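Local coordinates for P35 (Autographa californica nucleopolyhedrovirus, PDB 1P35), which blocks host apoptosis by inhibiting caspases, and also suppresses the RNA interference antiviral response of the insect host, at residues A[24-29]-A[54-59]; A[62-67]-A[91-96]; A[208-213]-A[228-233]. All blocks are in the same frame, centred on the assembly; numbering follows the deposited sequence.

Contact 1: A[24-29]-A[54-59]; sequences TRELVY and SVTRKN. With PO4 (phosphate ion), chain D.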
loop_
_atom_site.group_PDB
_atom_site.type_symbol
_atom_site.label_atom_id
_atom_site.label_comp_id
_atom_site.label_asym_id
_atom_site.label_seq_id
_atom_site.Cartn_x
_atom_site.Cartn_y
_atom_site.Cartn_z
ATOM N N THR A 24 27.102 -13.564 -5.344
ATOM C CA THR A 24 26.461 -12.309 -5.623
ATOM C C THR A 24 25.440 -12.018 -4.545
ATOM O O THR A 24 24.789 -12.944 -4.014
ATOM C CB THR A 24 25.720 -12.360 -6.994
ATOM O OG1 THR A 24 26.561 -12.975 -7.995
ATOM C CG2 THR A 24 25.311 -10.945 -7.416
ATOM N N ARG A 25 25.296 -10.736 -4.218
ATOM C CA ARG A 25 24.281 -10.310 -3.247
ATOM C C ARG A 25 23.691 -9.022 -3.808
ATOM O O ARG A 25 24.298 -8.395 -4.693
ATOM C CB ARG A 25 24.873 -10.076 -1.824
ATOM C CG ARG A 25 25.388 -11.322 -1.116
ATOM C CD ARG A 25 25.904 -11.000 0.300
ATOM N NE ARG A 25 24.862 -10.391 1.132
ATOM C CZ ARG A 25 24.105 -11.070 2.000
ATOM N NH1 ARG A 25 24.267 -12.373 2.162
ATOM N NH2 ARG A 25 23.169 -10.454 2.705
ATOM N N GLU A 26 22.496 -8.651 -3.339
ATOM C CA GLU A 26 21.865 -7.427 -3.818
ATOM C C GLU A 26 21.539 -6.458 -2.665
ATOM O O GLU A 26 21.082 -6.858 -1.587
ATOM C CB GLU A 26 20.579 -7.746 -4.606
ATOM C CG GLU A 26 19.828 -6.499 -5.079
ATOM C CD GLU A 26 18.403 -6.830 -5.547
ATOM O OE1 GLU A 26 17.628 -7.337 -4.730
ATOM O OE2 GLU A 26 18.052 -6.583 -6.723
ATOM N N LEU A 27 21.841 -5.190 -2.899
ATOM C CA LEU A 27 21.582 -4.152 -1.959
ATOM C C LEU A 27 20.501 -3.242 -2.538
ATOM O O LEU A 27 20.649 -2.757 -3.654
ATOM C CB LEU A 27 22.836 -3.308 -1.690
ATOM C CG LEU A 27 22.471 -2.104 -0.809
ATOM C CD1 LEU A 27 22.116 -2.631 0.599
ATOM C CD2 LEU A 27 23.634 -1.115 -0.680
ATOM N N VAL A 28 19.431 -3.038 -1.759
ATOM C CA VAL A 28 18.327 -2.168 -2.083
ATOM C C VAL A 28 18.462 -1.124 -0.978
ATOM O O VAL A 28 18.602 -1.442 0.240
ATOM C CB VAL A 28 16.954 -2.885 -2.048
ATOM C CG1 VAL A 28 15.837 -1.831 -2.149
ATOM C CG2 VAL A 28 16.794 -3.763 -3.269
ATOM N N TYR A 29 18.475 0.133 -1.399
ATOM C CA TYR A 29 18.725 1.193 -0.455
ATOM C C TYR A 29 17.771 2.302 -0.891
ATOM O O TYR A 29 17.832 2.757 -2.048
ATOM C CB TYR A 29 20.219 1.638 -0.562
ATOM C CG TYR A 29 20.658 2.607 0.549
ATOM C CD1 TYR A 29 20.234 3.916 0.518
ATOM C CD2 TYR A 29 21.429 2.185 1.656
ATOM C CE1 TYR A 29 20.529 4.809 1.523
ATOM C CE2 TYR A 29 21.749 3.094 2.720
ATOM C CZ TYR A 29 21.272 4.430 2.617
ATOM O OH TYR A 29 21.506 5.420 3.565
ATOM N N SER A 54 26.045 -4.805 -11.443
ATOM C CA SER A 54 25.005 -4.191 -12.252
ATOM C C SER A 54 23.933 -3.616 -11.342
ATOM O O SER A 54 23.881 -3.964 -10.179
ATOM C CB SER A 54 24.413 -5.175 -13.255
ATOM O OG SER A 54 23.893 -6.308 -12.629
ATOM N N VAL A 55 23.131 -2.690 -11.862
ATOM C CA VAL A 55 22.062 -2.083 -11.086
ATOM C C VAL A 55 20.831 -2.877 -11.407
ATOM O O VAL A 55 20.699 -3.406 -12.503
ATOM C CB VAL A 55 21.768 -0.647 -11.523
ATOM C CG1 VAL A 55 22.902 0.295 -11.093
ATOM C CG2 VAL A 55 21.639 -0.633 -13.042
ATOM N N THR A 56 19.904 -2.935 -10.473
ATOM C CA THR A 56 18.711 -3.686 -10.751
ATOM C C THR A 56 17.499 -2.765 -10.646
ATOM O O THR A 56 17.634 -1.588 -10.308
ATOM C CB THR A 56 18.614 -4.869 -9.779
ATOM O OG1 THR A 56 18.636 -4.389 -8.416
ATOM C CG2 THR A 56 19.781 -5.790 -9.990
ATOM N N ARG A 57 16.337 -3.280 -11.006
ATOM C CA ARG A 57 15.078 -2.530 -10.928
ATOM C C ARG A 57 14.162 -3.413 -10.099
ATOM O O ARG A 57 14.020 -4.612 -10.369
ATOM C CB ARG A 57 14.478 -2.298 -12.332
ATOM C CG ARG A 57 13.128 -1.486 -12.414
ATOM C CD ARG A 57 13.232 -0.090 -11.808
ATOM N NE ARG A 57 12.130 0.826 -12.152
ATOM C CZ ARG A 57 10.843 0.694 -11.815
ATOM N NH1 ARG A 57 10.408 -0.344 -11.109
ATOM N NH2 ARG A 57 9.979 1.639 -12.171
ATOM N N LYS A 58 13.582 -2.835 -9.052
ATOM C CA LYS A 58 12.679 -3.587 -8.195
ATOM C C LYS A 58 11.279 -3.102 -8.459
ATOM O O LYS A 58 11.089 -2.018 -9.026
ATOM C CB LYS A 58 13.037 -3.386 -6.709
ATOM C CG LYS A 58 14.511 -3.520 -6.426
ATOM C CD LYS A 58 15.137 -4.833 -6.939
ATOM C CE LYS A 58 14.506 -6.060 -6.335
ATOM N NZ LYS A 58 15.188 -7.270 -6.872
ATOM N N ASN A 59 10.303 -3.891 -8.015
ATOM C CA ASN A 59 8.892 -3.550 -8.213
ATOM C C ASN A 59 8.550 -2.363 -7.318
ATOM O O ASN A 59 9.234 -2.131 -6.319
ATOM C CB ASN A 59 8.018 -4.789 -7.926
ATOM C CG ASN A 59 7.860 -5.098 -6.432
ATOM O OD1 ASN A 59 7.154 -4.391 -5.722
ATOM N ND2 ASN A 59 8.481 -6.168 -5.974
HETATM P P PO4 D . 12.596 -9.682 -5.290
HETATM O O1 PO4 D . 14.094 -9.459 -5.448
HETATM O O2 PO4 D . 11.995 -9.894 -6.667
HETATM O O3 PO4 D . 12.323 -10.905 -4.424
HETATM O O4 PO4 D . 12.013 -8.474 -4.611
#
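Residues 24-29 and 54-59 run in the same general sense without pairing directly, the CA atoms of Glu26 and Thr56 lying 8.5 Å apart and those of Val28 and Lys58 8.4 Å. Glu26 bridges this gap: with CG anti to the backbone N (chi1 177°) and the chain extended, its carboxylate ends between two donors. Thr56 OG1 gives a hydrogen bond to Glu26 OE2 (2.8 Å) from the anti side, 28° out of the carboxylate plane. Lys58 NZ, arriving from the opposite direction, takes the syn lone pair of that same OE2 at 2.9 Å and makes a longer, weak bond to OE1. The Lys58 chain doubles over at chi2 and chi3 to get there, and its CG rests on Val28 CG2 at 3.9 Å. Two donors thus hold OE2, while OE1 has a second cation in Arg16. Lys58 NZ also donates to O1 of a phosphate ion (2.8 Å), itself hydrogen-bonded to Arg16 of this chain and to Arg79 of the second subunit. The arrangement is a buried-carboxylate salt-bridge network beside strand 164-170, which pairs with strands 24-33 and 52-55, and continues to this phosphate, probably from the crystallisation liquor, at the subunit interface.

Contact 2: A[62-67]-A[91-96]; sequences LRDRIK and SIKYFK. With PO4 (phosphate ion), chain E.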
loop_
_atom_site.group_PDB
_atom_site.type_symbol
_atom_site.label_atom_id
_atom_site.label_comp_id
_atom_site.label_asym_id
_atom_site.label_seq_id
_atom_site.Cartn_x
_atom_site.Cartn_y
_atom_site.Cartn_z
ATOM N N LEU A 62 8.277 -2.867 -3.264
ATOM C CA LEU A 62 9.309 -3.430 -2.396
ATOM C C LEU A 62 9.584 -2.638 -1.109
ATOM O O LEU A 62 9.761 -3.213 -0.017
ATOM C CB LEU A 62 10.607 -3.585 -3.152
ATOM C CG LEU A 62 11.619 -4.396 -2.327
ATOM C CD1 LEU A 62 10.944 -5.703 -1.903
ATOM C CD2 LEU A 62 12.872 -4.713 -3.163
ATOM N N ARG A 63 9.623 -1.322 -1.270
ATOM C CA ARG A 63 9.892 -0.408 -0.211
ATOM C C ARG A 63 9.016 -0.683 1.015
ATOM O O ARG A 63 9.513 -0.845 2.123
ATOM C CB ARG A 63 9.630 1.027 -0.690
ATOM C CG ARG A 63 9.612 1.996 0.520
ATOM C CD ARG A 63 9.168 3.426 0.214
ATOM N NE ARG A 63 9.345 4.358 1.346
ATOM C CZ ARG A 63 8.664 4.336 2.496
ATOM N NH1 ARG A 63 7.727 3.423 2.710
ATOM N NH2 ARG A 63 8.935 5.228 3.453
ATOM N N ASP A 64 7.703 -0.717 0.800
ATOM C CA ASP A 64 6.754 -0.932 1.876
ATOM C C ASP A 64 6.761 -2.375 2.371
ATOM O O ASP A 64 6.404 -2.635 3.514
ATOM C CB ASP A 64 5.321 -0.528 1.453
ATOM C CG ASP A 64 5.120 0.992 1.381
ATOM O OD1 ASP A 64 5.855 1.731 2.067
ATOM O OD2 ASP A 64 4.204 1.447 0.675
ATOM N N ARG A 65 7.154 -3.318 1.521
ATOM C CA ARG A 65 7.184 -4.699 1.971
ATOM C C ARG A 65 8.391 -4.895 2.894
ATOM O O ARG A 65 8.311 -5.665 3.835
ATOM C CB ARG A 65 7.252 -5.726 0.809
ATOM C CG ARG A 65 5.990 -5.846 -0.028
ATOM C CD ARG A 65 5.901 -7.232 -0.725
ATOM N NE ARG A 65 7.001 -7.483 -1.642
ATOM C CZ ARG A 65 7.213 -6.790 -2.757
ATOM N NH1 ARG A 65 6.396 -5.810 -3.084
ATOM N NH2 ARG A 65 8.238 -7.072 -3.539
ATOM N N ILE A 66 9.505 -4.216 2.618
ATOM C CA ILE A 66 10.681 -4.349 3.484
ATOM C C ILE A 66 10.256 -3.795 4.863
ATOM O O ILE A 66 10.296 -4.467 5.868
ATOM C CB ILE A 66 11.859 -3.512 2.945
ATOM C CG1 ILE A 66 12.336 -4.101 1.600
ATOM C CG2 ILE A 66 13.023 -3.524 3.964
ATOM C CD1 ILE A 66 13.272 -3.195 0.887
ATOM N N LYS A 67 9.788 -2.566 4.856
ATOM C CA LYS A 67 9.382 -1.912 6.054
ATOM C C LYS A 67 8.303 -2.694 6.835
ATOM O O LYS A 67 8.330 -2.750 8.064
ATOM C CB LYS A 67 8.924 -0.487 5.707
ATOM C CG LYS A 67 8.534 0.325 6.889
ATOM C CD LYS A 67 8.244 1.798 6.560
ATOM C CE LYS A 67 7.700 2.464 7.820
ATOM N NZ LYS A 67 8.493 1.923 9.003
ATOM N N SER A 91 -3.724 10.225 2.901
ATOM C CA SER A 91 -2.529 10.564 2.101
ATOM C C SER A 91 -2.504 9.580 0.948
ATOM O O SER A 91 -2.781 8.393 1.127
ATOM C CB SER A 91 -1.216 10.444 2.891
ATOM O OG SER A 91 -0.925 11.620 3.623
ATOM N N ILE A 92 -2.187 10.073 -0.238
ATOM C CA ILE A 92 -2.166 9.219 -1.418
ATOM C C ILE A 92 -0.803 9.117 -2.105
ATOM O O ILE A 92 -0.059 10.098 -2.160
ATOM C CB ILE A 92 -3.171 9.728 -2.435
ATOM C CG1 ILE A 92 -2.804 11.171 -2.838
ATOM C CG2 ILE A 92 -4.557 9.684 -1.826
ATOM C CD1 ILE A 92 -3.587 11.696 -4.042
ATOM N N LYS A 93 -0.470 7.932 -2.619
ATOM C CA LYS A 93 0.798 7.778 -3.330
ATOM C C LYS A 93 0.702 8.666 -4.568
ATOM O O LYS A 93 -0.236 8.568 -5.358
ATOM C CB LYS A 93 1.068 6.309 -3.719
ATOM C CG LYS A 93 1.830 5.476 -2.644
ATOM C CD LYS A 93 2.036 4.025 -3.088
ATOM C CE LYS A 93 2.977 3.233 -2.178
ATOM N NZ LYS A 93 2.538 3.087 -0.776
ATOM N N TYR A 94 1.657 9.563 -4.714
ATOM C CA TYR A 94 1.640 10.467 -5.826
ATOM C C TYR A 94 3.009 10.785 -6.396
ATOM O O TYR A 94 3.166 10.926 -7.596
ATOM C CB TYR A 94 0.925 11.750 -5.411
ATOM C CG TYR A 94 1.203 12.908 -6.329
ATOM C CD1 TYR A 94 2.310 13.728 -6.137
ATOM C CD2 TYR A 94 0.399 13.137 -7.439
ATOM C CE1 TYR A 94 2.614 14.755 -7.038
ATOM C CE2 TYR A 94 0.690 14.153 -8.343
ATOM C CZ TYR A 94 1.793 14.954 -8.143
ATOM O OH TYR A 94 2.077 15.933 -9.068
ATOM N N PHE A 95 4.006 10.907 -5.541
ATOM C CA PHE A 95 5.316 11.252 -6.051
ATOM C C PHE A 95 6.036 10.003 -6.562
ATOM O O PHE A 95 6.133 9.001 -5.844
ATOM C CB PHE A 95 6.153 11.928 -4.961
ATOM C CG PHE A 95 5.530 13.163 -4.358
ATOM C CD1 PHE A 95 5.698 14.412 -4.960
ATOM C CD2 PHE A 95 4.904 13.106 -3.102
ATOM C CE1 PHE A 95 5.280 15.595 -4.327
ATOM C CE2 PHE A 95 4.477 14.281 -2.444
ATOM C CZ PHE A 95 4.674 15.530 -3.065
ATOM N N LYS A 96 6.534 10.047 -7.798
ATOM C CA LYS A 96 7.230 8.876 -8.315
ATOM C C LYS A 96 8.622 8.749 -7.697
ATOM O O LYS A 96 9.252 9.745 -7.362
ATOM C CB LYS A 96 7.393 8.930 -9.841
ATOM C CG LYS A 96 8.324 10.037 -10.355
ATOM C CD LYS A 96 8.582 9.889 -11.870
ATOM C CE LYS A 96 8.991 11.225 -12.514
ATOM N NZ LYS A 96 10.164 11.881 -11.872
HETATM P P PO4 E . 9.454 -10.396 -1.755
HETATM O O1 PO4 E . 10.031 -9.455 -2.803
HETATM O O2 PO4 E . 10.558 -10.873 -0.830
HETATM O O3 PO4 E . 8.403 -9.696 -0.911
HETATM O O4 PO4 E . 8.793 -11.542 -2.512
#
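Asp64 and Lys93 form a salt bridge across the reactive-site loop of p35, joining the helix that leads into the loop to the irregular chain returning from it toward strand 98-106. The DQMDG sequence at which caspases cut p35 lies between the two segments. The contact is small and lies at the surface, so the grip depends on two side chains approaching from opposite directions. Lys93 spans the distance with a nearly straight chain that turns only at its last bond, bringing NZ to Asp64 OD2 at 2.8 Å, almost head-on to the C-O bond. The other carboxylate oxygen is occupied from the helix side: Arg63 NH1 meets Asp64 OD1 at 2.6 Å in the plane of the guanidinium, a salt bridge whose hydrogen bond is weak because the N-H is bent to 120°. One carboxylate therefore serves two cations, whose charged atoms Arg63 NH1 and Lys93 NZ stay 6.3 Å apart; the arrangement would be expected to stabilise the ionised Asp64. Farther along the loop, Lys96 N is hydrogen-bonded to Asp86 of the second subunit. On the helix, Arg65 presents a guanidinium edge to a phosphate ion, with NE donating to O3 at 2.7 Å (166°) and NH2 to O1 at 3.1 Å (175°).

Contact 3: A[208-213]-A[228-233]; sequences QFEEFV and VLYYNE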
loop_
_atom_site.group_PDB
_atom_site.type_symbol
_atom_site.label_atom_id
_atom_site.label_comp_id
_atom_site.label_asym_id
_atom_site.label_seq_id
_atom_site.Cartn_x
_atom_site.Cartn_y
_atom_site.Cartn_z
ATOM N N GLN A 208 28.374 -7.697 18.547
ATOM C CA GLN A 208 28.340 -6.468 17.754
ATOM C C GLN A 208 26.971 -5.829 17.932
ATOM O O GLN A 208 26.853 -4.618 17.970
ATOM C CB GLN A 208 28.573 -6.753 16.248
ATOM C CG GLN A 208 28.767 -5.494 15.376
ATOM C CD GLN A 208 29.008 -5.834 13.876
ATOM O OE1 GLN A 208 28.961 -4.959 13.007
ATOM N NE2 GLN A 208 29.287 -7.105 13.595
ATOM N N PHE A 209 25.945 -6.666 18.050
ATOM C CA PHE A 209 24.604 -6.160 18.184
ATOM C C PHE A 209 24.423 -5.528 19.605
ATOM O O PHE A 209 23.774 -4.466 19.737
ATOM C CB PHE A 209 23.554 -7.271 17.900
ATOM C CG PHE A 209 23.585 -7.835 16.468
ATOM C CD1 PHE A 209 24.170 -7.108 15.439
ATOM C CD2 PHE A 209 23.078 -9.125 16.175
ATOM C CE1 PHE A 209 24.285 -7.642 14.096
ATOM C CE2 PHE A 209 23.191 -9.677 14.852
ATOM C CZ PHE A 209 23.796 -8.923 13.830
ATOM N N GLU A 210 24.996 -6.150 20.639
ATOM C CA GLU A 210 24.890 -5.624 22.021
ATOM C C GLU A 210 25.490 -4.251 22.083
ATOM O O GLU A 210 24.889 -3.310 22.595
ATOM C CB GLU A 210 25.598 -6.526 23.045
ATOM C CG GLU A 210 24.880 -7.855 23.242
ATOM C CD GLU A 210 25.513 -8.711 24.320
ATOM O OE1 GLU A 210 25.600 -8.232 25.482
ATOM O OE2 GLU A 210 25.908 -9.859 23.991
ATOM N N GLU A 211 26.694 -4.140 21.533
ATOM C CA GLU A 211 27.354 -2.841 21.518
ATOM C C GLU A 211 26.487 -1.760 20.826
ATOM O O GLU A 211 26.427 -0.631 21.259
ATOM C CB GLU A 211 28.688 -2.941 20.765
ATOM C CG GLU A 211 29.329 -1.553 20.528
ATOM C CD GLU A 211 30.602 -1.592 19.691
ATOM O OE1 GLU A 211 30.633 -2.257 18.620
ATOM O OE2 GLU A 211 31.566 -0.924 20.094
ATOM N N PHE A 212 25.857 -2.113 19.701
ATOM C CA PHE A 212 25.073 -1.112 18.975
ATOM C C PHE A 212 23.817 -0.713 19.815
ATOM O O PHE A 212 23.537 0.479 20.015
ATOM C CB PHE A 212 24.680 -1.679 17.565
ATOM C CG PHE A 212 24.559 -0.632 16.506
ATOM C CD1 PHE A 212 23.495 0.281 16.522
ATOM C CD2 PHE A 212 25.528 -0.509 15.523
ATOM C CE1 PHE A 212 23.409 1.315 15.561
ATOM C CE2 PHE A 212 25.448 0.518 14.560
ATOM C CZ PHE A 212 24.393 1.429 14.579
ATOM N N VAL A 213 23.093 -1.717 20.331
ATOM C CA VAL A 213 21.879 -1.461 21.108
ATOM C C VAL A 213 22.109 -0.708 22.440
ATOM O O VAL A 213 21.322 0.185 22.783
ATOM C CB VAL A 213 21.100 -2.766 21.345
ATOM C CG1 VAL A 213 19.875 -2.545 22.271
ATOM C CG2 VAL A 213 20.609 -3.318 19.975
ATOM N N VAL A 228 13.637 2.979 30.455
ATOM C CA VAL A 228 14.106 2.294 29.275
ATOM C C VAL A 228 14.696 0.965 29.722
ATOM O O VAL A 228 15.519 0.936 30.653
ATOM C CB VAL A 228 15.156 3.149 28.596
ATOM C CG1 VAL A 228 15.869 2.335 27.568
ATOM C CG2 VAL A 228 14.431 4.403 27.959
ATOM N N LEU A 229 14.240 -0.137 29.129
ATOM C CA LEU A 229 14.789 -1.440 29.468
ATOM C C LEU A 229 15.595 -2.019 28.313
ATOM O O LEU A 229 15.287 -1.797 27.102
ATOM C CB LEU A 229 13.685 -2.415 29.905
ATOM C CG LEU A 229 13.265 -2.312 31.402
ATOM C CD1 LEU A 229 12.901 -0.895 31.745
ATOM C CD2 LEU A 229 12.057 -3.222 31.692
ATOM N N TYR A 230 16.642 -2.745 28.697
ATOM C CA TYR A 230 17.554 -3.380 27.749
ATOM C C TYR A 230 17.341 -4.896 27.742
ATOM O O TYR A 230 17.371 -5.551 28.798
ATOM C CB TYR A 230 19.016 -3.059 28.129
ATOM C CG TYR A 230 20.024 -3.839 27.301
ATOM C CD1 TYR A 230 20.170 -3.617 25.918
ATOM C CD2 TYR A 230 20.781 -4.847 27.883
ATOM C CE1 TYR A 230 21.046 -4.379 25.158
ATOM C CE2 TYR A 230 21.663 -5.622 27.130
ATOM C CZ TYR A 230 21.796 -5.378 25.774
ATOM O OH TYR A 230 22.760 -6.051 25.087
ATOM N N TYR A 231 17.136 -5.443 26.548
ATOM C CA TYR A 231 16.917 -6.874 26.360
ATOM C C TYR A 231 17.968 -7.628 25.568
ATOM O O TYR A 231 18.426 -7.178 24.515
ATOM C CB TYR A 231 15.586 -7.136 25.659
ATOM C CG TYR A 231 14.352 -6.810 26.468
ATOM C CD1 TYR A 231 13.864 -5.510 26.507
ATOM C CD2 TYR A 231 13.720 -7.789 27.274
ATOM C CE1 TYR A 231 12.783 -5.140 27.321
ATOM C CE2 TYR A 231 12.611 -7.439 28.117
ATOM C CZ TYR A 231 12.158 -6.094 28.124
ATOM O OH TYR A 231 11.115 -5.682 28.895
ATOM N N ASN A 232 18.329 -8.801 26.075
ATOM C CA ASN A 232 19.258 -9.682 25.386
ATOM C C ASN A 232 18.610 -11.055 25.613
ATOM O O ASN A 232 19.006 -11.816 26.499
ATOM C CB ASN A 232 20.641 -9.631 26.005
ATOM C CG ASN A 232 21.704 -10.251 25.109
ATOM O OD1 ASN A 232 21.426 -11.189 24.333
ATOM N ND2 ASN A 232 22.931 -9.746 25.213
ATOM N N GLU A 233 17.584 -11.325 24.801
ATOM C CA GLU A 233 16.772 -12.530 24.867
ATOM C C GLU A 233 16.883 -13.495 23.680
ATOM O O GLU A 233 17.288 -13.147 22.563
ATOM C CB GLU A 233 15.285 -12.159 24.979
ATOM C CG GLU A 233 14.886 -11.168 26.051
ATOM C CD GLU A 233 13.376 -10.828 26.014
ATOM O OE1 GLU A 233 12.796 -10.566 24.915
ATOM O OE2 GLU A 233 12.768 -10.802 27.102
#
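Val213 lays one methyl against the edge of the Tyr230 ring: CG1 lies near the ring plane, 3.6 Å from Tyr230 CE1 and 3.8 Å from Tyr230 CD1. The tyrosine reaches across because its CG is anti to the backbone N (chi1 172°), which sends the ring outward from the strand toward the helix. At the far end of the ring, Tyr230 OH abuts the aliphatic part of Glu210, 3.3 Å from CG and 3.5 Å from CB; the two side chains cross at about a right angle. One helical turn is thus touched at two levels by a single tyrosine, its ring at buried Val213 and its hydroxyl at the more exposed Glu210.

This is a helix laid antiparallel beside a strand: the axes of 208-213 and 228-233 approach to 10.1 Å, with 173° between their directions. Strand 227-234 pairs with strand 238-249 in an antiparallel arrangement, and Val213 also touches Ile241 and Lys243 of that strand. Phe209 points into the core instead, stacking on Phe268.

Two residues beyond Tyr230 along the strand, Asn232 brings its amide nitrogen over one face of the Glu210 carboxylate, the planes 77° apart. Asn232 ND2 is 3.1 Å from Glu210 OE1 and 3.2 Å from Glu210 OE2, but the angles are too poor for hydrogen bonds. The nearest carboxylate atom is the carbon, Glu210 CD to Asn232 ND2 measuring 2.9 Å, an approach tight enough to leave the exact placing of the two groups doubtful.

Contacts 1 and 2 follow one another along the chain and have centres 17 Å apart. They touch directly: Asn59 OD1 accepts a probable hydrogen bond from Arg65 NH1 (3.1 Å), and Val28 CG2 packs on Leu62 CD2 at 4.0 Å, so the helix entering the reactive-site loop sits on the strand of contact 1. Their phosphate ions are neighbours too, the two P atoms 4.8 Å apart, probably acquired from the crystallisation liquor. Both contacts meet the second subunit. Contact 3 is touched by no other protein chain of the assembly and lies apart, its centre about 30 Å from each of the others; its nearest atoms are about 11 Å from contact 1 and about 16 Å from contact 2.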